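Local coordinates for bradyzoite pseudokinase 1 (PDB 6M7Z), which is a divergent kinase of Toxoplasma gondii that lacks the glycine-rich loop and regulates membrane ultrastructure of the parasitophorous vacuole, at residues M12-P25 with L86-E100. Residues are numbered along the deposited sequence; the frame is centred on the assembly and turned at random.
Sequences MTFWSWMSYLKELP and LDPKYSVYEPYLYRE. With EDO (1,2-ethanediol), chain H.
Trp17 enters helix 88-100 as a knob into the hole formed by Pro88, Lys89, Val92 and Tyr96. The extended Lys89 chain runs across one indole face, its CG 3.8 Å from the centroid of the Trp17 five-membered ring and over the face, a CH-pi contact; Met12 CE lies over the opposite face. Two T-shaped pairs follow. The Trp17 edge meets the Tyr96 face with planes at 70°, and the Tyr96 edge in turn meets the Tyr20 face, where Tyr96 CD2 sits over the ring centre. Tyr96, its CG anti to the backbone N, thus presents a face to Trp17 and an edge to Tyr20. Deeper, Val92 directs CG2 to Trp17 CE3 (3.6 Å) and CG1 to the Leu21 branch CD1.

In the kinase-like N-lobe, helix 88-100 is consistent with helix αC, since its Glu94 forms a salt bridge with Lys79 of strand 76-82; helix 14-23, from the N-terminal extension, packs on it at 59°, axes 8.9 Å apart.

Trp17, Tyr20, Leu21 and Val92 are buried, whereas Phe14, Arg99 and Glu100 at the ends are exposed. Phe14 reaches Pro88 CD with CE2 at 3.5 Å. Beyond Tyr96, Tyr20 OH donates to the anti lone pair of Glu100 OE2 (2.5 Å) and accepts a weak, bent bond from Arg99 NE (3.3 Å, 126°). Leu24 CD2 covers one guanidinium face of Arg99, whose NH1 forms a salt bridge with Glu115.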
loop_
_atom_site.group_PDB
_atom_site.type_symbol
_atom_site.label_atom_id
_atom_site.label_comp_id
_atom_site.label_asym_id
_atom_site.label_seq_id
_atom_site.Cartn_x
_atom_site.Cartn_y
_atom_site.Cartn_z
ATOM N N MET A 12 -9.924 20.568 0.984
ATOM C CA MET A 12 -9.410 21.787 1.652
ATOM C C MET A 12 -8.983 22.886 0.654
ATOM O O MET A 12 -9.117 22.711 -0.591
ATOM C CB MET A 12 -8.185 21.376 2.481
ATOM C CG MET A 12 -8.507 20.440 3.645
ATOM S SD MET A 12 -7.517 20.752 5.144
ATOM C CE MET A 12 -5.845 20.531 4.539
ATOM N N THR A 13 -8.498 24.033 1.173
ATOM C CA THR A 13 -8.090 25.159 0.283
ATOM C C THR A 13 -6.562 25.282 0.289
ATOM O O THR A 13 -5.896 24.626 1.085
ATOM C CB THR A 13 -8.769 26.507 0.596
ATOM O OG1 THR A 13 -8.049 27.201 1.628
ATOM C CG2 THR A 13 -10.223 26.348 0.999
ATOM N N PHE A 14 -6.040 26.106 -0.622
ATOM C CA PHE A 14 -4.599 26.295 -0.769
ATOM C C PHE A 14 -3.971 26.598 0.602
ATOM O O PHE A 14 -2.983 25.968 0.998
ATOM C CB PHE A 14 -4.277 27.396 -1.787
ATOM C CG PHE A 14 -2.808 27.728 -1.851
ATOM C CD1 PHE A 14 -2.245 28.625 -0.954
ATOM C CD2 PHE A 14 -1.970 27.097 -2.763
ATOM C CE1 PHE A 14 -0.888 28.902 -0.978
ATOM C CE2 PHE A 14 -0.615 27.380 -2.789
ATOM C CZ PHE A 14 -0.079 28.274 -1.890
ATOM N N TRP A 15 -4.549 27.574 1.313
ATOM C CA TRP A 15 -3.991 28.072 2.577
ATOM C C TRP A 15 -4.049 26.976 3.653
ATOM O O TRP A 15 -3.137 26.879 4.491
ATOM C CB TRP A 15 -4.694 29.361 3.024
ATOM C CG TRP A 15 -4.076 29.965 4.251
ATOM C CD1 TRP A 15 -2.983 30.786 4.288
ATOM C CD2 TRP A 15 -4.503 29.812 5.621
ATOM N NE1 TRP A 15 -2.709 31.166 5.575
ATOM C CE2 TRP A 15 -3.610 30.568 6.418
ATOM C CE3 TRP A 15 -5.540 29.114 6.257
ATOM C CZ2 TRP A 15 -3.735 30.653 7.808
ATOM C CZ3 TRP A 15 -5.657 29.193 7.631
ATOM C CH2 TRP A 15 -4.765 29.953 8.394
ATOM N N SER A 16 -5.099 26.146 3.619
ATOM C CA SER A 16 -5.208 24.990 4.530
ATOM C C SER A 16 -4.009 24.048 4.351
ATOM O O SER A 16 -3.414 23.643 5.348
ATOM C CB SER A 16 -6.494 24.218 4.334
ATOM O OG SER A 16 -7.607 25.071 4.259
ATOM N N TRP A 17 -3.692 23.700 3.087
ATOM C CA TRP A 17 -2.628 22.749 2.766
ATOM C C TRP A 17 -1.271 23.335 3.163
ATOM O O TRP A 17 -0.430 22.620 3.728
ATOM C CB TRP A 17 -2.637 22.369 1.277
ATOM C CG TRP A 17 -3.776 21.478 0.915
ATOM C CD1 TRP A 17 -4.805 21.754 0.068
ATOM C CD2 TRP A 17 -4.030 20.167 1.436
ATOM N NE1 TRP A 17 -5.673 20.692 0.017
ATOM C CE2 TRP A 17 -5.226 19.708 0.851
ATOM C CE3 TRP A 17 -3.366 19.336 2.342
ATOM C CZ2 TRP A 17 -5.772 18.460 1.142
ATOM C CZ3 TRP A 17 -3.906 18.102 2.639
ATOM C CH2 TRP A 17 -5.098 17.674 2.052
ATOM N N MET A 18 -1.079 24.629 2.867
ATOM C CA MET A 18 0.160 25.293 3.200
ATOM C C MET A 18 0.336 25.302 4.723
ATOM O O MET A 18 1.434 25.033 5.246
ATOM C CB MET A 18 0.187 26.731 2.672
ATOM C CG MET A 18 1.540 27.402 2.851
ATOM S SD MET A 18 2.836 26.554 1.914
ATOM C CE MET A 18 4.322 27.231 2.658
ATOM N N SER A 19 -0.751 25.621 5.423
ATOM C CA SER A 19 -0.753 25.618 6.887
ATOM C C SER A 19 -0.401 24.215 7.393
ATOM O O SER A 19 0.433 24.071 8.284
ATOM C CB SER A 19 -2.072 26.090 7.451
ATOM O OG SER A 19 -2.052 27.504 7.648
ATOM N N TYR A 20 -1.013 23.185 6.795
ATOM C CA TYR A 20 -0.790 21.818 7.241
ATOM C C TYR A 20 0.667 21.404 7.020
ATOM O O TYR A 20 1.243 20.705 7.844
ATOM C CB TYR A 20 -1.718 20.814 6.569
ATOM C CG TYR A 20 -1.759 19.515 7.333
ATOM C CD1 TYR A 20 -2.599 19.352 8.424
ATOM C CD2 TYR A 20 -0.924 18.462 6.990
ATOM C CE1 TYR A 20 -2.633 18.165 9.137
ATOM C CE2 TYR A 20 -0.968 17.260 7.672
ATOM C CZ TYR A 20 -1.815 17.116 8.760
ATOM O OH TYR A 20 -1.871 15.946 9.470
ATOM N N LEU A 21 1.253 21.838 5.902
ATOM C CA LEU A 21 2.650 21.565 5.618
ATOM C C LEU A 21 3.532 22.095 6.755
ATOM O O LEU A 21 4.416 21.383 7.234
ATOM C CB LEU A 21 3.012 22.188 4.266
ATOM C CG LEU A 21 4.494 22.198 3.916
ATOM C CD1 LEU A 21 5.020 20.790 3.754
ATOM C CD2 LEU A 21 4.716 23.005 2.653
ATOM N N LYS A 22 3.240 23.315 7.212
ATOM C CA LYS A 22 4.015 23.979 8.275
ATOM C C LYS A 22 3.853 23.256 9.623
ATOM O O LYS A 22 4.761 23.252 10.418
ATOM C CB LYS A 22 3.633 25.459 8.351
ATOM C CG LYS A 22 4.240 26.290 7.225
ATOM C CD LYS A 22 3.852 27.751 7.194
ATOM C CE LYS A 22 4.887 28.596 6.476
ATOM N NZ LYS A 22 4.287 29.735 5.739
ATOM N N GLU A 23 2.705 22.619 9.845
ATOM C CA GLU A 23 2.410 21.881 11.084
ATOM C C GLU A 23 3.200 20.566 11.192
ATOM O O GLU A 23 3.256 20.000 12.266
ATOM C CB GLU A 23 0.908 21.587 11.191
ATOM C CG GLU A 23 0.116 22.798 11.690
ATOM C CD GLU A 23 -1.322 22.575 12.111
ATOM O OE1 GLU A 23 -1.965 21.649 11.590
ATOM O OE2 GLU A 23 -1.790 23.345 12.960
ATOM N N LEU A 24 3.742 20.034 10.089
ATOM C CA LEU A 24 4.499 18.763 10.138
ATOM C C LEU A 24 5.794 18.972 10.909
ATOM O O LEU A 24 6.470 19.971 10.708
ATOM C CB LEU A 24 4.844 18.272 8.733
ATOM C CG LEU A 24 3.702 17.671 7.928
ATOM C CD1 LEU A 24 4.192 17.294 6.537
ATOM C CD2 LEU A 24 3.069 16.495 8.671
ATOM N N PRO A 25 6.199 18.013 11.770
ATOM C CA PRO A 25 7.438 18.146 12.535
ATOM C C PRO A 25 8.709 18.068 11.681
ATOM O O PRO A 25 8.716 17.407 10.643
ATOM C CB PRO A 25 7.375 16.975 13.527
ATOM C CG PRO A 25 6.485 15.957 12.853
ATOM C CD PRO A 25 5.476 16.768 12.067
ATOM N N LEU A 86 3.783 26.283 -4.960
ATOM C CA LEU A 86 2.585 26.619 -5.754
ATOM C C LEU A 86 1.469 25.577 -5.566
ATOM O O LEU A 86 0.322 25.868 -5.865
ATOM C CB LEU A 86 2.958 26.727 -7.233
ATOM C CG LEU A 86 4.032 27.769 -7.547
ATOM C CD1 LEU A 86 4.330 27.793 -9.037
ATOM C CD2 LEU A 86 3.634 29.143 -7.042
ATOM N N ASP A 87 1.812 24.382 -5.070
ATOM C CA ASP A 87 0.870 23.286 -4.881
ATOM C C ASP A 87 1.302 22.418 -3.693
ATOM O O ASP A 87 1.776 21.287 -3.848
ATOM C CB ASP A 87 0.762 22.463 -6.161
ATOM C CG ASP A 87 -0.214 21.309 -6.045
ATOM O OD1 ASP A 87 -1.167 21.447 -5.247
ATOM O OD2 ASP A 87 0.004 20.278 -6.738
ATOM N N PRO A 88 1.123 22.896 -2.445
ATOM C CA PRO A 88 1.575 22.140 -1.277
ATOM C C PRO A 88 0.836 20.801 -1.092
ATOM O O PRO A 88 1.390 19.860 -0.508
ATOM C CB PRO A 88 1.291 23.094 -0.109
ATOM C CG PRO A 88 0.179 23.994 -0.607
ATOM C CD PRO A 88 0.463 24.160 -2.088
ATOM N N LYS A 89 -0.391 20.719 -1.624
ATOM C CA LYS A 89 -1.196 19.526 -1.526
ATOM C C LYS A 89 -0.417 18.292 -2.004
ATOM O O LYS A 89 -0.418 17.249 -1.349
ATOM C CB LYS A 89 -2.495 19.687 -2.308
ATOM C CG LYS A 89 -3.449 18.506 -2.138
ATOM C CD LYS A 89 -4.716 18.560 -2.942
ATOM C CE LYS A 89 -5.597 17.392 -2.561
ATOM N NZ LYS A 89 -6.972 17.566 -3.070
ATOM N N TYR A 90 0.266 18.420 -3.138
ATOM C CA TYR A 90 0.932 17.275 -3.736
ATOM C C TYR A 90 1.919 16.659 -2.733
ATOM O O TYR A 90 2.081 15.445 -2.726
ATOM C CB TYR A 90 1.547 17.649 -5.095
ATOM C CG TYR A 90 2.751 16.832 -5.480
ATOM C CD1 TYR A 90 4.024 17.240 -5.086
ATOM C CD2 TYR A 90 2.638 15.646 -6.204
ATOM C CE1 TYR A 90 5.143 16.470 -5.361
ATOM C CE2 TYR A 90 3.755 14.884 -6.510
ATOM C CZ TYR A 90 5.011 15.295 -6.080
ATOM O OH TYR A 90 6.153 14.599 -6.357
ATOM N N SER A 91 2.556 17.472 -1.872
ATOM C CA SER A 91 3.629 16.949 -0.996
ATOM C C SER A 91 3.124 16.532 0.388
ATOM O O SER A 91 3.822 15.757 1.063
ATOM C CB SER A 91 4.808 17.890 -0.893
ATOM O OG SER A 91 4.486 19.043 -0.144
ATOM N N VAL A 92 1.940 17.000 0.807
ATOM C CA VAL A 92 1.458 16.713 2.160
ATOM C C VAL A 92 0.155 15.917 2.169
ATOM O O VAL A 92 -0.310 15.577 3.269
ATOM C CB VAL A 92 1.303 17.993 3.007
ATOM C CG1 VAL A 92 2.600 18.769 3.044
ATOM C CG2 VAL A 92 0.182 18.880 2.523
ATOM N N TYR A 93 -0.423 15.612 0.998
ATOM C CA TYR A 93 -1.689 14.870 0.958
ATOM C C TYR A 93 -1.546 13.517 1.667
ATOM O O TYR A 93 -2.352 13.178 2.501
ATOM C CB TYR A 93 -2.187 14.676 -0.477
ATOM C CG TYR A 93 -3.536 14.013 -0.548
ATOM C CD1 TYR A 93 -4.675 14.691 -0.162
ATOM C CD2 TYR A 93 -3.670 12.695 -0.950
ATOM C CE1 TYR A 93 -5.926 14.088 -0.214
ATOM C CE2 TYR A 93 -4.906 12.073 -1.008
ATOM C CZ TYR A 93 -6.041 12.767 -0.630
ATOM O OH TYR A 93 -7.264 12.162 -0.697
ATOM N N GLU A 94 -0.517 12.750 1.316
ATOM C CA GLU A 94 -0.363 11.417 1.858
ATOM C C GLU A 94 -0.096 11.497 3.368
ATOM O O GLU A 94 -0.709 10.771 4.149
ATOM C CB GLU A 94 0.710 10.635 1.096
ATOM C CG GLU A 94 0.636 9.148 1.369
ATOM C CD GLU A 94 1.645 8.266 0.642
ATOM O OE1 GLU A 94 2.488 8.830 -0.154
ATOM O OE2 GLU A 94 1.596 7.019 0.862
ATOM N N PRO A 95 0.830 12.355 3.859
ATOM C CA PRO A 95 0.970 12.552 5.305
ATOM C C PRO A 95 -0.355 12.911 5.996
ATOM O O PRO A 95 -0.651 12.408 7.101
ATOM C CB PRO A 95 1.973 13.704 5.408
ATOM C CG PRO A 95 2.805 13.573 4.124
ATOM C CD PRO A 95 1.821 13.117 3.069
ATOM N N TYR A 96 -1.153 13.766 5.346
ATOM C CA TYR A 96 -2.439 14.155 5.895
ATOM C C TYR A 96 -3.327 12.913 6.086
ATOM O O TYR A 96 -3.903 12.743 7.160
ATOM C CB TYR A 96 -3.106 15.189 4.985
ATOM C CG TYR A 96 -4.442 15.679 5.477
ATOM C CD1 TYR A 96 -5.604 14.997 5.189
ATOM C CD2 TYR A 96 -4.543 16.824 6.241
ATOM C CE1 TYR A 96 -6.836 15.464 5.619
ATOM C CE2 TYR A 96 -5.761 17.285 6.708
ATOM C CZ TYR A 96 -6.916 16.602 6.399
ATOM O OH TYR A 96 -8.126 17.045 6.853
ATOM N N LEU A 97 -3.461 12.066 5.054
ATOM C CA LEU A 97 -4.261 10.844 5.175
ATOM C C LEU A 97 -3.794 10.026 6.379
ATOM O O LEU A 97 -4.616 9.586 7.162
ATOM C CB LEU A 97 -4.158 9.979 3.919
ATOM C CG LEU A 97 -4.841 10.497 2.661
ATOM C CD1 LEU A 97 -4.813 9.410 1.580
ATOM C CD2 LEU A 97 -6.285 10.908 2.916
ATOM N N TYR A 98 -2.482 9.828 6.513
ATOM C CA TYR A 98 -1.955 8.962 7.573
ATOM C C TYR A 98 -2.234 9.561 8.952
ATOM O O TYR A 98 -2.543 8.807 9.870
ATOM C CB TYR A 98 -0.466 8.650 7.370
ATOM C CG TYR A 98 -0.233 7.448 6.489
ATOM C CD1 TYR A 98 -0.471 6.171 6.963
ATOM C CD2 TYR A 98 0.198 7.578 5.180
ATOM C CE1 TYR A 98 -0.264 5.050 6.177
ATOM C CE2 TYR A 98 0.409 6.468 4.377
ATOM C CZ TYR A 98 0.186 5.192 4.877
ATOM O OH TYR A 98 0.391 4.086 4.096
ATOM N N ARG A 99 -2.151 10.895 9.080
ATOM C CA ARG A 99 -2.236 11.561 10.393
ATOM C C ARG A 99 -3.692 11.841 10.807
ATOM O O ARG A 99 -3.984 11.834 11.999
ATOM C CB ARG A 99 -1.446 12.870 10.370
ATOM C CG ARG A 99 0.061 12.673 10.284
ATOM C CD ARG A 99 0.785 13.945 9.873
ATOM N NE ARG A 99 0.908 14.887 10.971
ATOM C CZ ARG A 99 1.843 14.835 11.916
ATOM N NH1 ARG A 99 2.712 13.838 11.961
ATOM N NH2 ARG A 99 1.896 15.786 12.829
ATOM N N GLU A 100 -4.583 12.114 9.843
ATOM C CA GLU A 100 -5.903 12.651 10.141
ATOM C C GLU A 100 -7.041 11.694 9.747
ATOM O O GLU A 100 -8.143 11.891 10.222
ATOM C CB GLU A 100 -6.140 13.974 9.413
ATOM C CG GLU A 100 -5.041 14.996 9.602
ATOM C CD GLU A 100 -4.735 15.409 11.042
ATOM O OE1 GLU A 100 -5.652 15.378 11.885
ATOM O OE2 GLU A 100 -3.571 15.772 11.319
HETATM C C1 EDO H . 5.449 12.411 0.859
HETATM O O1 EDO H . 6.732 12.112 1.444
HETATM C C2 EDO H . 4.922 11.156 0.164
HETATM O O2 EDO H . 3.624 11.346 -0.423
#